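Local coordinates for protein polycyclic ketone monooxygenase (Myceliophthora thermophila, PDB 5MQ6) that uses FAD and NADPH to insert one oxygen atom beside the carbonyl of ketones, notably bulky polycyclic ones, yielding esters or lactones, at residues Pro614-Met617 with Ala618-Arg622. Numbering follows the deposited sequence.
Sequences PMEM and AKRAR
Met615, the residue just ahead of the short surface alpha-helix 616-621, meets Ala618 and Lys619 through its backbone oxygen, well away from the FAD and NADPH sites. Ala618 N donates to Met615 O at 2.9 Å, an i to i+3 hydrogen bond with its donor 68° out of the carbonyl plane, so not on a lone pair; Lys619 N adds a weak bond to the same oxygen. That weak bond already has i to i+4 spacing, and the next, Arg620 N to Glu616 O at 3.0 Å, is a clear one.

The Glu616 side chain repeats that spacing as an i to i+4 salt bridge. With CG anti to the backbone N (chi1 164°) and a bend at chi2, the carboxylate is brought alongside Arg620, one turn further along the helix, and OE1 accepts from Arg620 NH1 at 3.1 Å. The evidence for a directed bond is twofold: OE1 uses its anti lone pair and lies close to the guanidinium plane, although the two planar groups are 40° apart. OE2 faces the Lys619 side chain, 4.0 Å from CE; the ammonium itself is bonded to the backbone oxygens of Gln509 and Thr510, so its attraction to Glu616 is probably only a longer-range one. A glutamine here would probably leave the Arg620 guanidinium without this countercharge and less firmly held along the helix.

Met617 continues the backbone pattern, its O accepting from Ala621 N at 2.8 Å. Bends at chi2 and chi3 fold its thioether against one face of the guanidinium whose edge Glu616 engages. SD comes within 3.5 Å of Arg620 CZ, while both SD and CE of Met617 lie 3.1 Å from Arg620 NH2.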
loop_
_atom_site.group_PDB
_atom_site.type_symbol
_atom_site.label_atom_id
_atom_site.label_comp_id
_atom_site.label_asym_id
_atom_site.label_seq_id
_atom_site.Cartn_x
_atom_site.Cartn_y
_atom_site.Cartn_z
ATOM N N PRO A 614 -24.903 18.518 -4.168
ATOM C CA PRO A 614 -24.407 19.929 -4.074
ATOM C C PRO A 614 -22.890 20.057 -4.478
ATOM O O PRO A 614 -22.408 19.257 -5.343
ATOM C CB PRO A 614 -24.726 20.337 -2.588
ATOM C CG PRO A 614 -24.859 19.024 -1.840
ATOM C CD PRO A 614 -24.996 17.861 -2.842
ATOM N N MET A 615 -22.232 21.103 -3.923
ATOM C CA MET A 615 -20.745 21.402 -3.908
ATOM C C MET A 615 -19.919 20.620 -2.895
ATOM O O MET A 615 -18.676 20.798 -2.834
ATOM C CB MET A 615 -20.487 22.882 -3.542
ATOM C CG MET A 615 -21.440 23.483 -2.513
ATOM S SD MET A 615 -23.014 24.173 -3.241
ATOM C CE MET A 615 -22.340 25.769 -3.540
ATOM N N GLU A 616 -20.601 19.825 -2.067
ATOM C CA GLU A 616 -20.039 18.691 -1.320
ATOM C C GLU A 616 -19.164 17.846 -2.265
ATOM O O GLU A 616 -18.169 17.224 -1.842
ATOM C CB GLU A 616 -21.188 17.841 -0.718
ATOM C CG GLU A 616 -20.817 16.451 -0.241
ATOM C CD GLU A 616 -19.905 16.414 1.013
ATOM O OE1 GLU A 616 -19.206 15.377 1.252
ATOM O OE2 GLU A 616 -19.887 17.408 1.792
ATOM N N MET A 617 -19.547 17.818 -3.545
ATOM C CA MET A 617 -18.770 17.122 -4.550
ATOM C C MET A 617 -17.366 17.691 -4.717
ATOM O O MET A 617 -16.414 16.928 -4.926
ATOM C CB MET A 617 -19.532 17.017 -5.879
ATOM C CG MET A 617 -20.827 16.218 -5.685
ATOM S SD MET A 617 -20.710 14.730 -4.596
ATOM C CE MET A 617 -19.550 13.742 -5.587
ATOM N N ALA A 618 -17.234 18.990 -4.621
ATOM C CA ALA A 618 -15.927 19.595 -4.810
ATOM C C ALA A 618 -15.052 19.419 -3.545
ATOM O O ALA A 618 -13.809 19.220 -3.610
ATOM C CB ALA A 618 -16.057 21.058 -5.264
ATOM N N LYS A 619 -15.717 19.393 -2.404
ATOM C CA LYS A 619 -15.019 18.979 -1.213
ATOM C C LYS A 619 -14.477 17.549 -1.318
ATOM O O LYS A 619 -13.377 17.266 -0.923
ATOM C CB LYS A 619 -15.915 19.096 -0.012
ATOM C CG LYS A 619 -15.250 18.840 1.331
ATOM C CD LYS A 619 -16.230 19.063 2.471
ATOM C CE LYS A 619 -16.239 17.945 3.461
ATOM N NZ LYS A 619 -16.885 18.437 4.691
ATOM N N ARG A 620 -15.255 16.646 -1.876
ATOM C CA ARG A 620 -14.777 15.276 -2.111
ATOM C C ARG A 620 -13.688 15.222 -3.161
ATOM O O ARG A 620 -12.701 14.562 -2.998
ATOM C CB ARG A 620 -15.924 14.390 -2.510
ATOM C CG ARG A 620 -16.879 14.225 -1.334
ATOM C CD ARG A 620 -17.239 12.780 -1.033
ATOM N NE ARG A 620 -18.168 12.322 -2.026
ATOM C CZ ARG A 620 -19.457 12.645 -2.038
ATOM N NH1 ARG A 620 -19.991 13.448 -1.096
ATOM N NH2 ARG A 620 -20.228 12.164 -3.010
ATOM N N ALA A 621 -13.836 15.997 -4.193
ATOM C CA ALA A 621 -12.862 16.042 -5.208
ATOM C C ALA A 621 -11.506 16.515 -4.669
ATOM O O ALA A 621 -10.472 16.170 -5.217
ATOM C CB ALA A 621 -13.330 17.013 -6.243
ATOM N N ARG A 622 -11.508 17.316 -3.607
ATOM C CA ARG A 622 -10.255 17.837 -3.113
ATOM C C ARG A 622 -9.331 16.718 -2.668
ATOM O O ARG A 622 -8.116 16.966 -2.530
ATOM C CB ARG A 622 -10.484 18.666 -1.835
ATOM C CG ARG A 622 -11.117 19.930 -2.063
ATOM C CD ARG A 622 -11.436 20.603 -0.725
ATOM N NE ARG A 622 -10.208 21.150 -0.116
ATOM C CZ ARG A 622 -9.915 22.436 0.083
ATOM N NH1 ARG A 622 -10.743 23.419 -0.256
ATOM N NH2 ARG A 622 -8.748 22.737 0.609
#